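Local structure of dermonecrotic toxin (Pasteurella multocida, 2EBF) at residues A[241-251]-A[284-295]. The protein acts as a mitogenic, dermonecrotic toxin that induces bone resorption and is linked to atrophic rhinitis in pigs, this chain being its C-terminal region. Residues are numbered along the deposited sequence; the frame is centred on the assembly and turned at random.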
ATOM      1  N   LEU A 241     -19.784 -35.225  -4.737  1.00 53.41           N
ATOM      2  CA  LEU A 241     -19.536 -34.005  -5.512  1.00 53.62           C
ATOM      3  C   LEU A 241     -18.048 -33.771  -5.758  1.00 53.95           C
ATOM      4  O   LEU A 241     -17.645 -33.425  -6.866  1.00 53.86           O
ATOM      5  CB  LEU A 241     -20.153 -32.790  -4.820  1.00 53.39           C
ATOM      6  CG  LEU A 241     -21.666 -32.802  -4.594  1.00 52.87           C
ATOM      7  CD1 LEU A 241     -22.026 -31.896  -3.441  1.00 52.25           C
ATOM      8  CD2 LEU A 241     -22.421 -32.392  -5.840  1.00 52.49           C
ATOM      9  N   LEU A 242     -17.239 -33.987  -4.724  1.00 54.47           N
ATOM     10  CA  LEU A 242     -15.791 -33.823  -4.823  1.00 55.13           C
ATOM     11  C   LEU A 242     -15.113 -34.902  -5.673  1.00 55.61           C
ATOM     12  O   LEU A 242     -14.387 -34.585  -6.614  1.00 55.49           O
ATOM     13  CB  LEU A 242     -15.154 -33.759  -3.430  1.00 55.06           C
ATOM     14  CG  LEU A 242     -15.604 -32.651  -2.471  1.00 54.88           C
ATOM     15  CD1 LEU A 242     -14.675 -32.617  -1.272  1.00 54.59           C
ATOM     16  CD2 LEU A 242     -15.657 -31.283  -3.155  1.00 54.59           C
ATOM     17  N   ARG A 243     -15.354 -36.170  -5.340  1.00 56.23           N
ATOM     18  CA  ARG A 243     -14.780 -37.301  -6.079  1.00 56.86           C
ATOM     19  C   ARG A 243     -15.076 -37.208  -7.579  1.00 57.11           C
ATOM     20  O   ARG A 243     -14.195 -37.447  -8.414  1.00 57.16           O
ATOM     21  CB  ARG A 243     -15.290 -38.627  -5.501  1.00 56.92           C
ATOM     22  CG  ARG A 243     -14.711 -39.881  -6.150  1.00 57.67           C
ATOM     23  CD  ARG A 243     -14.706 -41.079  -5.200  1.00 59.03           C
ATOM     24  NE  ARG A 243     -16.016 -41.356  -4.604  1.00 60.18           N
ATOM     25  CZ  ARG A 243     -16.328 -41.142  -3.325  1.00 60.97           C
ATOM     26  NH1 ARG A 243     -15.428 -40.648  -2.480  1.00 61.12           N
ATOM     27  NH2 ARG A 243     -17.548 -41.427  -2.886  1.00 61.42           N
ATOM     28  N   GLU A 244     -16.312 -36.844  -7.908  1.00 57.38           N
ATOM     29  CA  GLU A 244     -16.723 -36.707  -9.297  1.00 57.65           C
ATOM     30  C   GLU A 244     -16.085 -35.491  -9.953  1.00 57.69           C
ATOM     31  O   GLU A 244     -15.790 -35.507 -11.149  1.00 57.78           O
ATOM     32  CB  GLU A 244     -18.249 -36.673  -9.419  1.00 57.78           C
ATOM     33  CG  GLU A 244     -18.910 -38.002  -9.043  1.00 58.49           C
ATOM     34  CD  GLU A 244     -20.033 -38.413  -9.982  1.00 59.32           C
ATOM     35  OE1 GLU A 244     -20.066 -37.935 -11.141  1.00 59.53           O
ATOM     36  OE2 GLU A 244     -20.874 -39.238  -9.561  1.00 59.91           O
ATOM     37  N   SER A 245     -15.869 -34.441  -9.165  1.00 57.81           N
ATOM     38  CA  SER A 245     -15.148 -33.265  -9.628  1.00 57.74           C
ATOM     39  C   SER A 245     -13.707 -33.624  -9.985  1.00 57.94           C
ATOM     40  O   SER A 245     -13.298 -33.481 -11.138  1.00 58.00           O
ATOM     41  CB  SER A 245     -15.191 -32.166  -8.571  1.00 57.93           C
ATOM     42  OG  SER A 245     -16.514 -31.705  -8.385  1.00 57.60           O
ATOM     43  N   GLN A 246     -12.963 -34.121  -8.998  1.00 58.19           N
ATOM     44  CA  GLN A 246     -11.566 -34.541  -9.170  1.00 58.62           C
ATOM     45  C   GLN A 246     -11.305 -35.377 -10.430  1.00 58.70           C
ATOM     46  O   GLN A 246     -10.344 -35.126 -11.160  1.00 58.81           O
ATOM     47  CB  GLN A 246     -11.085 -35.305  -7.927  1.00 58.79           C
ATOM     48  CG  GLN A 246     -10.381 -34.450  -6.872  1.00 59.41           C
ATOM     49  CD  GLN A 246     -11.334 -33.687  -5.962  1.00 60.30           C
ATOM     50  OE1 GLN A 246     -12.294 -33.067  -6.421  1.00 60.97           O
ATOM     51  NE2 GLN A 246     -11.057 -33.713  -4.664  1.00 60.32           N
ATOM     52  N   SER A 247     -12.166 -36.358 -10.682  1.00 58.78           N
ATOM     53  CA  SER A 247     -12.030 -37.240 -11.845  1.00 58.85           C
ATOM     54  C   SER A 247     -12.379 -36.554 -13.173  1.00 58.78           C
ATOM     55  O   SER A 247     -12.017 -37.048 -14.247  1.00 58.83           O
ATOM     56  CB  SER A 247     -12.883 -38.496 -11.657  1.00 58.88           C
ATOM     57  OG  SER A 247     -12.657 -39.423 -12.705  1.00 59.39           O
ATOM     58  N   LYS A 248     -13.068 -35.415 -13.093  1.00 58.68           N
ATOM     59  CA  LYS A 248     -13.515 -34.680 -14.277  1.00 58.43           C
ATOM     60  C   LYS A 248     -12.649 -33.442 -14.552  1.00 58.02           C
ATOM     61  O   LYS A 248     -12.063 -33.317 -15.631  1.00 58.19           O
ATOM     62  CB  LYS A 248     -14.995 -34.304 -14.137  1.00 58.49           C
ATOM     63  CG  LYS A 248     -15.720 -34.027 -15.446  1.00 59.33           C
ATOM     64  CD  LYS A 248     -17.182 -34.471 -15.369  1.00 59.82           C
ATOM     65  CE  LYS A 248     -18.091 -33.584 -16.206  1.00 59.66           C
ATOM     66  NZ  LYS A 248     -18.257 -32.243 -15.573  1.00 59.82           N
ATOM     67  N   GLY A 249     -12.569 -32.534 -13.580  1.00 57.47           N
ATOM     68  CA  GLY A 249     -11.754 -31.329 -13.717  1.00 56.48           C
ATOM     69  C   GLY A 249     -11.886 -30.331 -12.580  1.00 55.95           C
ATOM     70  O   GLY A 249     -10.879 -29.919 -11.996  1.00 56.12           O
ATOM     71  N   MET A 250     -13.126 -29.952 -12.266  1.00 54.93           N
ATOM     72  CA  MET A 250     -13.417 -28.906 -11.276  1.00 53.96           C
ATOM     73  C   MET A 250     -13.158 -29.345  -9.821  1.00 53.19           C
ATOM     74  O   MET A 250     -12.958 -30.532  -9.548  1.00 53.02           O
ATOM     75  CB  MET A 250     -14.864 -28.414 -11.434  1.00 54.13           C
ATOM     76  CG  MET A 250     -15.242 -27.977 -12.853  1.00 54.51           C
ATOM     77  SD  MET A 250     -14.819 -26.259 -13.223  1.00 55.69           S
ATOM     78  CE  MET A 250     -16.344 -25.420 -12.777  1.00 54.85           C
ATOM     79  N   LEU A 251     -13.149 -28.368  -8.907  1.00 52.06           N
ATOM     80  CA  LEU A 251     -12.988 -28.583  -7.454  1.00 50.91           C
ATOM     81  C   LEU A 251     -11.878 -29.566  -7.060  1.00 50.22           C
ATOM     82  O   LEU A 251     -12.017 -30.327  -6.102  1.00 49.85           O
ATOM     83  CB  LEU A 251     -14.319 -28.994  -6.807  1.00 50.82           C
ATOM     84  CG  LEU A 251     -15.572 -28.148  -7.055  1.00 50.75           C
ATOM     85  CD1 LEU A 251     -16.785 -28.825  -6.428  1.00 50.98           C
ATOM     86  CD2 LEU A 251     -15.413 -26.725  -6.528  1.00 50.41           C
ATOM     87  N   PRO A 284     -21.285 -28.948 -19.865  1.00 42.21           N
ATOM     88  CA  PRO A 284     -19.894 -29.428 -19.835  1.00 42.16           C
ATOM     89  C   PRO A 284     -19.349 -29.668 -18.422  1.00 42.33           C
ATOM     90  O   PRO A 284     -18.540 -30.577 -18.221  1.00 42.36           O
ATOM     91  CB  PRO A 284     -19.111 -28.310 -20.533  1.00 41.93           C
ATOM     92  CG  PRO A 284     -20.007 -27.124 -20.521  1.00 41.99           C
ATOM     93  CD  PRO A 284     -21.404 -27.637 -20.530  1.00 42.07           C
ATOM     94  N   TYR A 285     -19.795 -28.874 -17.454  1.00 42.19           N
ATOM     95  CA  TYR A 285     -19.334 -29.044 -16.072  1.00 42.59           C
ATOM     96  C   TYR A 285     -20.454 -29.442 -15.105  1.00 43.10           C
ATOM     97  O   TYR A 285     -20.244 -29.538 -13.883  1.00 43.29           O
ATOM     98  CB  TYR A 285     -18.549 -27.802 -15.615  1.00 41.82           C
ATOM     99  CG  TYR A 285     -17.366 -27.507 -16.527  1.00 41.18           C
ATOM    100  CD1 TYR A 285     -17.365 -26.397 -17.372  1.00 40.27           C
ATOM    101  CD2 TYR A 285     -16.264 -28.369 -16.569  1.00 40.79           C
ATOM    102  CE1 TYR A 285     -16.281 -26.139 -18.224  1.00 39.56           C
ATOM    103  CE2 TYR A 285     -15.185 -28.120 -17.413  1.00 40.24           C
ATOM    104  CZ  TYR A 285     -15.200 -27.005 -18.230  1.00 39.57           C
ATOM    105  OH  TYR A 285     -14.137 -26.778 -19.057  1.00 39.17           O
ATOM    106  N   GLU A 286     -21.638 -29.684 -15.670  1.00 43.87           N
ATOM    107  CA  GLU A 286     -22.803 -30.201 -14.939  1.00 44.82           C
ATOM    108  C   GLU A 286     -23.209 -29.277 -13.778  1.00 44.96           C
ATOM    109  O   GLU A 286     -22.811 -28.113 -13.740  1.00 44.99           O
ATOM    110  CB  GLU A 286     -22.551 -31.646 -14.475  1.00 45.17           C
ATOM    111  CG  GLU A 286     -23.810 -32.486 -14.219  1.00 46.77           C
ATOM    112  CD  GLU A 286     -24.620 -32.776 -15.471  1.00 48.92           C
ATOM    113  OE1 GLU A 286     -24.030 -33.114 -16.524  1.00 50.28           O
ATOM    114  OE2 GLU A 286     -25.862 -32.680 -15.394  1.00 49.93           O
ATOM    115  N   LEU A 287     -23.993 -29.784 -12.833  1.00 44.99           N
ATOM    116  CA  LEU A 287     -24.506 -28.940 -11.763  1.00 45.14           C
ATOM    117  C   LEU A 287     -23.620 -28.945 -10.515  1.00 44.94           C
ATOM    118  O   LEU A 287     -23.676 -28.014  -9.719  1.00 44.95           O
ATOM    119  CB  LEU A 287     -25.943 -29.347 -11.406  1.00 45.26           C
ATOM    120  CG  LEU A 287     -26.848 -28.311 -10.717  1.00 45.77           C
ATOM    121  CD1 LEU A 287     -27.157 -27.114 -11.630  1.00 46.11           C
ATOM    122  CD2 LEU A 287     -28.140 -28.964 -10.225  1.00 46.54           C
ATOM    123  N   TYR A 288     -22.786 -29.976 -10.381  1.00 44.79           N
ATOM    124  CA  TYR A 288     -22.143 -30.333  -9.106  1.00 44.53           C
ATOM    125  C   TYR A 288     -21.286 -29.249  -8.432  1.00 44.18           C
ATOM    126  O   TYR A 288     -21.384 -29.070  -7.213  1.00 43.87           O
ATOM    127  CB  TYR A 288     -21.350 -31.643  -9.232  1.00 45.03           C
ATOM    128  CG  TYR A 288     -22.035 -32.711 -10.063  1.00 45.83           C
ATOM    129  CD1 TYR A 288     -23.405 -32.948  -9.948  1.00 46.22           C
ATOM    130  CD2 TYR A 288     -21.308 -33.489 -10.959  1.00 46.72           C
ATOM    131  CE1 TYR A 288     -24.036 -33.925 -10.719  1.00 46.49           C
ATOM    132  CE2 TYR A 288     -21.924 -34.472 -11.731  1.00 46.68           C
ATOM    133  CZ  TYR A 288     -23.286 -34.686 -11.607  1.00 46.44           C
ATOM    134  OH  TYR A 288     -23.899 -35.657 -12.376  1.00 46.25           O
ATOM    135  N   PRO A 289     -20.446 -28.529  -9.208  1.00 43.77           N
ATOM    136  CA  PRO A 289     -19.660 -27.477  -8.562  1.00 43.10           C
ATOM    137  C   PRO A 289     -20.560 -26.362  -8.063  1.00 42.66           C
ATOM    138  O   PRO A 289     -20.302 -25.797  -7.001  1.00 42.73           O
ATOM    139  CB  PRO A 289     -18.757 -26.963  -9.693  1.00 43.12           C
ATOM    140  CG  PRO A 289     -18.792 -28.021 -10.746  1.00 43.46           C
ATOM    141  CD  PRO A 289     -20.157 -28.607 -10.654  1.00 43.66           C
ATOM    142  N   PHE A 290     -21.610 -26.064  -8.826  1.00 42.25           N
ATOM    143  CA  PHE A 290     -22.570 -25.024  -8.474  1.00 42.33           C
ATOM    144  C   PHE A 290     -23.333 -25.388  -7.198  1.00 42.14           C
ATOM    145  O   PHE A 290     -23.528 -24.540  -6.324  1.00 42.05           O
ATOM    146  CB  PHE A 290     -23.517 -24.738  -9.650  1.00 42.46           C
ATOM    147  CG  PHE A 290     -24.522 -23.649  -9.384  1.00 43.13           C
ATOM    148  CD1 PHE A 290     -25.875 -23.953  -9.250  1.00 44.64           C
ATOM    149  CD2 PHE A 290     -24.123 -22.322  -9.268  1.00 44.25           C
ATOM    150  CE1 PHE A 290     -26.815 -22.946  -8.999  1.00 45.00           C
ATOM    151  CE2 PHE A 290     -25.053 -21.310  -9.015  1.00 44.70           C
ATOM    152  CZ  PHE A 290     -26.401 -21.622  -8.882  1.00 44.04           C
ATOM    153  N   THR A 291     -23.742 -26.652  -7.097  1.00 41.83           N
ATOM    154  CA  THR A 291     -24.386 -27.175  -5.893  1.00 41.57           C
ATOM    155  C   THR A 291     -23.456 -27.018  -4.691  1.00 41.37           C
ATOM    156  O   THR A 291     -23.860 -26.495  -3.649  1.00 41.46           O
ATOM    157  CB  THR A 291     -24.789 -28.660  -6.070  1.00 41.55           C
ATOM    158  OG1 THR A 291     -25.605 -28.800  -7.243  1.00 40.95           O
ATOM    159  CG2 THR A 291     -25.560 -29.174  -4.848  1.00 41.79           C
ATOM    160  N   PHE A 292     -22.211 -27.463  -4.861  1.00 41.13           N
ATOM    161  CA  PHE A 292     -21.176 -27.360  -3.836  1.00 41.13           C
ATOM    162  C   PHE A 292     -20.978 -25.919  -3.355  1.00 40.84           C
ATOM    163  O   PHE A 292     -20.947 -25.658  -2.150  1.00 40.94           O
ATOM    164  CB  PHE A 292     -19.862 -27.945  -4.369  1.00 41.23           C
ATOM    165  CG  PHE A 292     -18.677 -27.708  -3.474  1.00 41.97           C
ATOM    166  CD1 PHE A 292     -18.390 -28.585  -2.429  1.00 42.34           C
ATOM    167  CD2 PHE A 292     -17.841 -26.606  -3.680  1.00 42.14           C
ATOM    168  CE1 PHE A 292     -17.292 -28.370  -1.595  1.00 42.73           C
ATOM    169  CE2 PHE A 292     -16.738 -26.382  -2.855  1.00 42.07           C
ATOM    170  CZ  PHE A 292     -16.462 -27.265  -1.810  1.00 42.61           C
ATOM    171  N   PHE A 293     -20.867 -24.993  -4.303  1.00 40.70           N
ATOM    172  CA  PHE A 293     -20.621 -23.584  -4.001  1.00 40.27           C
ATOM    173  C   PHE A 293     -21.867 -22.908  -3.436  1.00 40.45           C
ATOM    174  O   PHE A 293     -21.769 -22.068  -2.538  1.00 40.12           O
ATOM    175  CB  PHE A 293     -20.118 -22.856  -5.260  1.00 40.16           C
ATOM    176  CG  PHE A 293     -19.595 -21.461  -5.003  1.00 39.59           C
ATOM    177  CD1 PHE A 293     -20.150 -20.368  -5.664  1.00 39.10           C
ATOM    178  CD2 PHE A 293     -18.544 -21.240  -4.112  1.00 39.07           C
ATOM    179  CE1 PHE A 293     -19.669 -19.075  -5.443  1.00 39.25           C
ATOM    180  CE2 PHE A 293     -18.057 -19.942  -3.880  1.00 38.34           C
ATOM    181  CZ  PHE A 293     -18.624 -18.865  -4.545  1.00 38.38           C
ATOM    182  N   SER A 294     -23.035 -23.287  -3.955  1.00 40.51           N
ATOM    183  CA  SER A 294     -24.317 -22.752  -3.482  1.00 40.88           C
ATOM    184  C   SER A 294     -24.561 -23.020  -1.996  1.00 41.13           C
ATOM    185  O   SER A 294     -25.092 -22.160  -1.287  1.00 41.08           O
ATOM    186  CB  SER A 294     -25.478 -23.327  -4.301  1.00 40.83           C
ATOM    187  OG  SER A 294     -25.423 -22.857  -5.633  1.00 40.99           O
ATOM    188  N   MET A 295     -24.181 -24.208  -1.530  1.00 41.53           N
ATOM    189  CA  MET A 295     -24.357 -24.531  -0.117  1.00 42.28           C
ATOM    190  C   MET A 295     -23.258 -23.977   0.771  1.00 41.45           C
ATOM    191  O   MET A 295     -23.511 -23.696   1.939  1.00 41.84           O
ATOM    192  CB  MET A 295     -24.598 -26.024   0.137  1.00 42.39           C
ATOM    193  CG  MET A 295     -23.562 -27.004  -0.363  1.00 42.99           C
ATOM    194  SD  MET A 295     -24.353 -28.632  -0.321  1.00 44.82           S
ATOM    195  CE  MET A 295     -23.098 -29.673  -1.048  1.00 43.17           C
TER
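Met-250 lays its sulfur over one face of the Tyr-285 ring, SD standing 4.5 Å from the ring centroid and 23° off the normal, which meets the definition of a Met-aromatic contact; Pro-284 CB lies over the opposite face, toward the rim. The methionine chain, bent at chi2 and chi3, crosses the ring at about a right angle, and its CB packs 4.0 Å from Pro-289 CG. The Phe-292 ring is met obliquely by two leucines: CD1 of Leu-251 is 3.7 Å from its CG, and CD2 of Leu-242 is 3.7 Å from its CE1. Phe-292 has CG anti to the backbone N (chi1 171°), the rotamer that places its ring against the methyls of both leucines; its side chain and that of Leu-251 run past each other in opposite directions, and both methyls of Leu-251 touch the ring. Glu-286 CG, from the same segment, lies over one face of the Tyr-288 ring, toward the rim; Leu-241 CD2 approaches that ring obliquely and comes closest to the tyrosine CB, at 3.6 Å. The other methyl of Leu-241 meets Met-295 tip to tip, CD1 to CE at 3.4 Å, closer than two methyl carbons normally come. A single hydrogen bond spans the segments: Lys-248 NZ donates to Pro-284 O over 3.1 Å, tilted from the carbonyl plane. Helix 241-248 and helix 288-295 cross at 134° between their N-to-C directions, about midway between perpendicular and antiparallel, with axes 10.0 Å apart at closest approach. The chain leaves the first helix at Gly-249, which brings Met-250 and Leu-251 against Pro-289 and Phe-292. Within the C2 region, helix 425-434 packs on Tyr-285, whose hydroxyl hydrogen-bonds Asp-428. Strand 254-257 flanks the apolar cluster, its Cys-254 touching both Leu-242 and Phe-292.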